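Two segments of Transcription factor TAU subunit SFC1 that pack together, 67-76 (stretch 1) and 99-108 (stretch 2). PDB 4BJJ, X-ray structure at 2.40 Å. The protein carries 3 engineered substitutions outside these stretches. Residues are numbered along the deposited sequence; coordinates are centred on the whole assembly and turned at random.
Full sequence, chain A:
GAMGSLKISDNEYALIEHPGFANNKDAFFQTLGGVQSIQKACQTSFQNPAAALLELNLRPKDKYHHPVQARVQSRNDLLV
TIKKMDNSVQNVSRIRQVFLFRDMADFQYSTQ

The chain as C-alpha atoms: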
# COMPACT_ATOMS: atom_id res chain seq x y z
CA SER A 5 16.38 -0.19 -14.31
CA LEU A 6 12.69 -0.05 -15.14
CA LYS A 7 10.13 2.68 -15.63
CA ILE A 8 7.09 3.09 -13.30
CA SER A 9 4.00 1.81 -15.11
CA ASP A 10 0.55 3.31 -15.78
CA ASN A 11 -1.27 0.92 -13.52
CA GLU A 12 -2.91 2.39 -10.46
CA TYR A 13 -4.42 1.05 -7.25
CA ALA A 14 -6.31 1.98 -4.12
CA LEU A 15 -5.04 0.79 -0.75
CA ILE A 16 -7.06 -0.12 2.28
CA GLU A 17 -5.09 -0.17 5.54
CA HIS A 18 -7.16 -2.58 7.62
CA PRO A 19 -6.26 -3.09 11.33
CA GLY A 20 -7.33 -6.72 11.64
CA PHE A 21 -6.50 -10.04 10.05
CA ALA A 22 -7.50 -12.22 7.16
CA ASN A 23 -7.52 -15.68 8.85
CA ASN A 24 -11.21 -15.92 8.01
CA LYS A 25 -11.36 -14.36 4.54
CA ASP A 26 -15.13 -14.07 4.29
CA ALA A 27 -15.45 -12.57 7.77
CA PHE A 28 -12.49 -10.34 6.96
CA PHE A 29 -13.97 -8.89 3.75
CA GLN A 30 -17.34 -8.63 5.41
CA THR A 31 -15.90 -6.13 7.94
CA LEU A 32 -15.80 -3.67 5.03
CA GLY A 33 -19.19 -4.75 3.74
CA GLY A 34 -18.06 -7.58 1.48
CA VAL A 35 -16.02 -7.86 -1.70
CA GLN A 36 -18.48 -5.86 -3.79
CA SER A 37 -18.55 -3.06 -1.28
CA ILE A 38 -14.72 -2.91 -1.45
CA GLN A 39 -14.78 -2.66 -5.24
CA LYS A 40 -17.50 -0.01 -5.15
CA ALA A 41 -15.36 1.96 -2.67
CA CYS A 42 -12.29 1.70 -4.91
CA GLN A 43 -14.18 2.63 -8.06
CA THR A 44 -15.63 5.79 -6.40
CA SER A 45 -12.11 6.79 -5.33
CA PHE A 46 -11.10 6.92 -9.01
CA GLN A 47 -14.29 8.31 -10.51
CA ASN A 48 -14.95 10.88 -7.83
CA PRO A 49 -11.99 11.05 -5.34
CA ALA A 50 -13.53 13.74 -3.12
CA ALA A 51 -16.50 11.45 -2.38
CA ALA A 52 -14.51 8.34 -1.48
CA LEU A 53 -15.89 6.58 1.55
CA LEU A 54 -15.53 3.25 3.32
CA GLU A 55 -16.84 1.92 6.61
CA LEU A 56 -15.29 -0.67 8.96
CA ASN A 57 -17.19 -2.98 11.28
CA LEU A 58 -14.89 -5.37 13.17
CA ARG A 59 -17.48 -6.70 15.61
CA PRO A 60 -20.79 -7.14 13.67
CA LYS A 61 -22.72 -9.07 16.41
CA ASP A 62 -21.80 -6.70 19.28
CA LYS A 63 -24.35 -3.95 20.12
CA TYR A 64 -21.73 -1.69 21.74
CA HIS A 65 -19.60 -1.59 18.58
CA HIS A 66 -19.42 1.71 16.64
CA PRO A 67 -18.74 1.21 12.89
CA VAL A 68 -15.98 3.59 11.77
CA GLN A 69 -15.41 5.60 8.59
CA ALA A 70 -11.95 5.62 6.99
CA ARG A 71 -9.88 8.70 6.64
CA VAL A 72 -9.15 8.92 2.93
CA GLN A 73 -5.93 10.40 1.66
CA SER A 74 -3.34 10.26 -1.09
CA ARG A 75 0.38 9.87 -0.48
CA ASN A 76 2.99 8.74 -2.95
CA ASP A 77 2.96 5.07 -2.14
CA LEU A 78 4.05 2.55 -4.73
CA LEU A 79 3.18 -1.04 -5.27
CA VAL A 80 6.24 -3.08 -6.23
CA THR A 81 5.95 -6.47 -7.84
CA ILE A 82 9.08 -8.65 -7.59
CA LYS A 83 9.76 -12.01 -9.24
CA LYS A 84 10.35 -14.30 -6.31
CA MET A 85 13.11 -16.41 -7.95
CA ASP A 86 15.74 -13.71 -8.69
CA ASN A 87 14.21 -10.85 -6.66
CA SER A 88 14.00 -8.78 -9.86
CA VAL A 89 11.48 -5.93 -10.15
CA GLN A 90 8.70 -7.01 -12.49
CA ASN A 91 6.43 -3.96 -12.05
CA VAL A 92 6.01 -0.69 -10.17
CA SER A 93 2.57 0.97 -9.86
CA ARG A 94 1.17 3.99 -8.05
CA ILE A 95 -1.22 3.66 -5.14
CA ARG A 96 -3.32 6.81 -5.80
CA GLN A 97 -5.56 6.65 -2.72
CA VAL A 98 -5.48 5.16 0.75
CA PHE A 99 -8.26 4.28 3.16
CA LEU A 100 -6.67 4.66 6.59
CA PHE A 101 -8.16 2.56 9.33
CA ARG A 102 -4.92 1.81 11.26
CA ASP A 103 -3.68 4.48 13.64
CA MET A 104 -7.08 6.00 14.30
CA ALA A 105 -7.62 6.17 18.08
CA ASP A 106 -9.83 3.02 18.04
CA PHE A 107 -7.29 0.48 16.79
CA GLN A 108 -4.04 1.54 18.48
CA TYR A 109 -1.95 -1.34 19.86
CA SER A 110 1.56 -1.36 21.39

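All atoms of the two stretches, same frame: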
# COMPACT_ATOMS: atom_id res chain seq x y z
N PRO A 67 -19.37 1.13 14.22
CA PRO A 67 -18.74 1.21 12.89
C PRO A 67 -18.00 2.53 12.63
O PRO A 67 -18.42 3.59 13.06
CB PRO A 67 -19.90 1.08 11.92
CG PRO A 67 -20.96 0.39 12.68
CD PRO A 67 -20.80 0.77 14.13
N VAL A 68 -16.88 2.45 11.92
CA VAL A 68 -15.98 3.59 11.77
C VAL A 68 -15.76 3.88 10.29
O VAL A 68 -15.58 2.96 9.50
CB VAL A 68 -14.61 3.27 12.47
CG1 VAL A 68 -13.50 4.15 11.97
CG2 VAL A 68 -14.75 3.42 13.96
N GLN A 69 -15.74 5.16 9.94
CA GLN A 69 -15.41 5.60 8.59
C GLN A 69 -13.91 5.81 8.42
O GLN A 69 -13.26 6.35 9.31
CB GLN A 69 -16.13 6.90 8.30
CG GLN A 69 -17.65 6.82 8.40
CD GLN A 69 -18.35 6.54 7.09
OE1 GLN A 69 -17.71 6.38 6.05
NE2 GLN A 69 -19.67 6.47 7.13
N ALA A 70 -13.36 5.39 7.29
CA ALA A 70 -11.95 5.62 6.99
C ALA A 70 -11.67 7.08 6.76
O ALA A 70 -12.49 7.79 6.21
CB ALA A 70 -11.54 4.87 5.75
N ARG A 71 -10.47 7.49 7.13
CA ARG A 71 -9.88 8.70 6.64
C ARG A 71 -9.26 8.37 5.29
O ARG A 71 -8.52 7.41 5.15
CB ARG A 71 -8.82 9.21 7.62
CG ARG A 71 -9.41 9.72 8.93
CD ARG A 71 -8.49 10.73 9.58
NE ARG A 71 -8.70 12.07 9.05
CZ ARG A 71 -7.89 13.10 9.27
NH1 ARG A 71 -6.78 12.93 10.00
NH2 ARG A 71 -8.16 14.29 8.76
N VAL A 72 -9.60 9.17 4.28
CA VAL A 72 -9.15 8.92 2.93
C VAL A 72 -8.09 9.95 2.57
O VAL A 72 -8.27 11.15 2.80
CB VAL A 72 -10.30 9.05 1.96
CG1 VAL A 72 -9.85 8.70 0.54
CG2 VAL A 72 -11.43 8.17 2.40
N GLN A 73 -6.97 9.48 2.03
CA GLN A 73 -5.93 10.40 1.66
C GLN A 73 -5.08 9.85 0.52
O GLN A 73 -5.12 8.67 0.24
CB GLN A 73 -5.07 10.70 2.88
CG GLN A 73 -4.08 11.81 2.68
CD GLN A 73 -4.75 13.07 2.26
OE1 GLN A 73 -5.11 13.25 1.10
NE2 GLN A 73 -4.95 13.96 3.20
N SER A 74 -4.36 10.73 -0.15
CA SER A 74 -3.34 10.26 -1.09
C SER A 74 -1.97 10.56 -0.51
O SER A 74 -1.79 11.55 0.20
CB SER A 74 -3.49 10.93 -2.46
OG SER A 74 -3.20 12.31 -2.38
N ARG A 75 -1.03 9.68 -0.80
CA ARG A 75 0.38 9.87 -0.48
C ARG A 75 1.07 9.63 -1.78
O ARG A 75 0.50 9.94 -2.82
CB ARG A 75 0.84 8.91 0.62
CG ARG A 75 0.03 9.10 1.89
CD ARG A 75 0.51 8.30 3.06
NE ARG A 75 0.33 6.88 2.86
CZ ARG A 75 0.00 6.02 3.82
NH1 ARG A 75 -0.21 6.44 5.06
NH2 ARG A 75 -0.16 4.75 3.52
N ASN A 76 2.28 9.09 -1.75
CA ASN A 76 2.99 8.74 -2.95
C ASN A 76 3.45 7.31 -2.88
O ASN A 76 4.54 6.96 -3.33
CB ASN A 76 4.15 9.69 -3.16
CG ASN A 76 5.04 9.83 -1.93
OD1 ASN A 76 4.79 9.24 -0.87
ND2 ASN A 76 6.08 10.61 -2.07
N PHE A 99 -7.28 4.27 2.08
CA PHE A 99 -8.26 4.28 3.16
C PHE A 99 -7.55 3.86 4.45
O PHE A 99 -7.09 2.72 4.59
CB PHE A 99 -9.42 3.33 2.83
CG PHE A 99 -10.18 3.70 1.58
CD1 PHE A 99 -9.69 3.34 0.33
CD2 PHE A 99 -11.39 4.40 1.66
CE1 PHE A 99 -10.39 3.66 -0.82
CE2 PHE A 99 -12.10 4.73 0.51
CZ PHE A 99 -11.60 4.35 -0.73
N LEU A 100 -7.45 4.81 5.36
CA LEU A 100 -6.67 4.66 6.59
C LEU A 100 -7.57 4.28 7.74
O LEU A 100 -8.34 5.10 8.25
CB LEU A 100 -5.95 5.96 6.91
CG LEU A 100 -4.99 6.48 5.83
CD1 LEU A 100 -4.83 7.98 5.93
CD2 LEU A 100 -3.63 5.85 5.90
N PHE A 101 -7.48 3.03 8.15
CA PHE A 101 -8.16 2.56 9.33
C PHE A 101 -7.17 2.36 10.48
O PHE A 101 -7.52 2.60 11.62
CB PHE A 101 -8.92 1.27 9.05
CG PHE A 101 -10.15 1.47 8.27
CD1 PHE A 101 -11.22 2.15 8.83
CD2 PHE A 101 -10.26 0.98 7.00
CE1 PHE A 101 -12.37 2.34 8.11
CE2 PHE A 101 -11.42 1.17 6.28
CZ PHE A 101 -12.49 1.84 6.84
N ARG A 102 -5.94 1.92 10.20
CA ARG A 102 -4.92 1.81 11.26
C ARG A 102 -4.56 3.18 11.77
O ARG A 102 -4.64 4.16 11.02
CB ARG A 102 -3.65 1.13 10.76
CG ARG A 102 -3.92 -0.19 10.13
CD ARG A 102 -2.70 -1.02 10.01
NE ARG A 102 -1.93 -0.70 8.83
CZ ARG A 102 -2.03 -1.34 7.66
NH1 ARG A 102 -2.89 -2.34 7.49
NH2 ARG A 102 -1.24 -0.97 6.66
N ASP A 103 -4.21 3.25 13.04
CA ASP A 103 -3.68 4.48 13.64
C ASP A 103 -4.75 5.52 14.00
O ASP A 103 -4.44 6.59 14.53
CB ASP A 103 -2.59 5.10 12.77
CG ASP A 103 -1.81 6.18 13.49
OD1 ASP A 103 -1.11 5.86 14.48
OD2 ASP A 103 -1.92 7.36 13.08
N MET A 104 -6.01 5.22 13.71
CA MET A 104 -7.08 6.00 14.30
C MET A 104 -7.10 5.57 15.76
O MET A 104 -6.58 4.50 16.10
CB MET A 104 -8.42 5.71 13.62
CG MET A 104 -8.35 5.76 12.10
SD MET A 104 -9.97 5.59 11.33
CE MET A 104 -10.68 7.18 11.73
N ALA A 105 -7.67 6.40 16.63
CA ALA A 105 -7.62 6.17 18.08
C ALA A 105 -8.17 4.79 18.47
O ALA A 105 -7.72 4.22 19.47
CB ALA A 105 -8.37 7.27 18.83
N ASP A 106 -9.12 4.26 17.69
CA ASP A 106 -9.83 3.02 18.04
C ASP A 106 -8.95 1.76 18.05
O ASP A 106 -9.11 0.88 18.90
CB ASP A 106 -11.01 2.78 17.09
CG ASP A 106 -11.89 4.00 16.95
OD1 ASP A 106 -11.33 5.10 16.73
OD2 ASP A 106 -13.12 3.86 17.07
N PHE A 107 -8.03 1.70 17.08
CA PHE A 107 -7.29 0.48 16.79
C PHE A 107 -5.81 0.52 17.19
O PHE A 107 -5.01 -0.27 16.69
CB PHE A 107 -7.42 0.19 15.30
CG PHE A 107 -8.82 0.29 14.80
CD1 PHE A 107 -9.82 -0.50 15.34
CD2 PHE A 107 -9.15 1.21 13.81
CE1 PHE A 107 -11.13 -0.39 14.89
CE2 PHE A 107 -10.46 1.33 13.35
CZ PHE A 107 -11.45 0.53 13.89
N GLN A 108 -5.43 1.42 18.09
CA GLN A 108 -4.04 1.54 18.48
C GLN A 108 -3.64 0.38 19.40
O GLN A 108 -4.40 -0.03 20.29
CB GLN A 108 -3.76 2.90 19.13
CG GLN A 108 -2.36 3.43 18.80
CD GLN A 108 -2.25 3.97 17.37
OE1 GLN A 108 -3.25 4.35 16.76
NE2 GLN A 108 -1.04 3.99 16.83

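What fixes the register of the two stretches? A short antiparallel pairing does, in which Arg71 lies across from Leu100 and Val72 across from Phe99. Leu100 N donates to Arg71 O at 2.8 Å, nearly straight at 168°, while the return bond, from Arg71 N to Leu100 O, is weak at 3.4 Å. Val72 and Phe99 form the neighbouring non-hydrogen-bonded pair, and their CA atoms come within 4.7 Å. The pairing sends side chains to both faces of the sheet: Val72 and Phe99 to one, Arg71 and Leu100 to the other.

How does so small a residue as Ala70 fill its place? Its methyl is a low bump set between two aromatic rings. Ala70 CB sits over one face of the Phe101 ring, 3.7 Å from the centroid and 25° off the normal, a CH-pi contact; its nearest ring atom is Phe101 CZ, at 3.4 Å. The same methyl lies at the edge of the Phe99 ring, with Phe99 CB 3.9 Å from Ala70 CB. The backbone shares in the fit, since Ala70 N is 3.3 Å from Phe101 CE1 and leaves the ring close against the chain. Further along, the branched Val72 places CG2 3.8 Å from Phe99 CD2, extending the apolar surface beside this ring.

What receives Val68? Its side chain points toward a hollow shaped by the type II turn from Phe101 to Met104 and the residues that follow. Val68 CG1 meets Met104 SD at 3.9 Å and Phe101 CD1 at 4.4 Å; both methyls lie against the Phe107 ring, and Val68 CG2 also comes 3.5 Å from Asp106 OD2. Met104, long and unbranched, also extends its terminal methyl to the backbone at Gln69 O (3.6 Å from Met104 CE) and to the side chain at Arg71 CG (4.0 Å from Met104 CE).

Why does Leu100 lose so much surface among longer, polar neighbours? Here the leucine is the bump. Arg71 and Gln73 cover it with the carbons near their backbone: Arg71 CB lies 4.4 Å from Leu100 CB, and Gln73 CB is 4.1 Å from Leu100 CD1. Their ends lead away, Gln73 OE1 to accept a hydrogen bond from Ser74 N. Arg75 instead lays its guanidinium near the other leucine methyl, with Arg75 NH1 3.6 Å from Leu100 CD2, while its NE and NH2 are hydrogen-bonded just beside the stretches. Together the two stretches bury 589 Å², counting both sides.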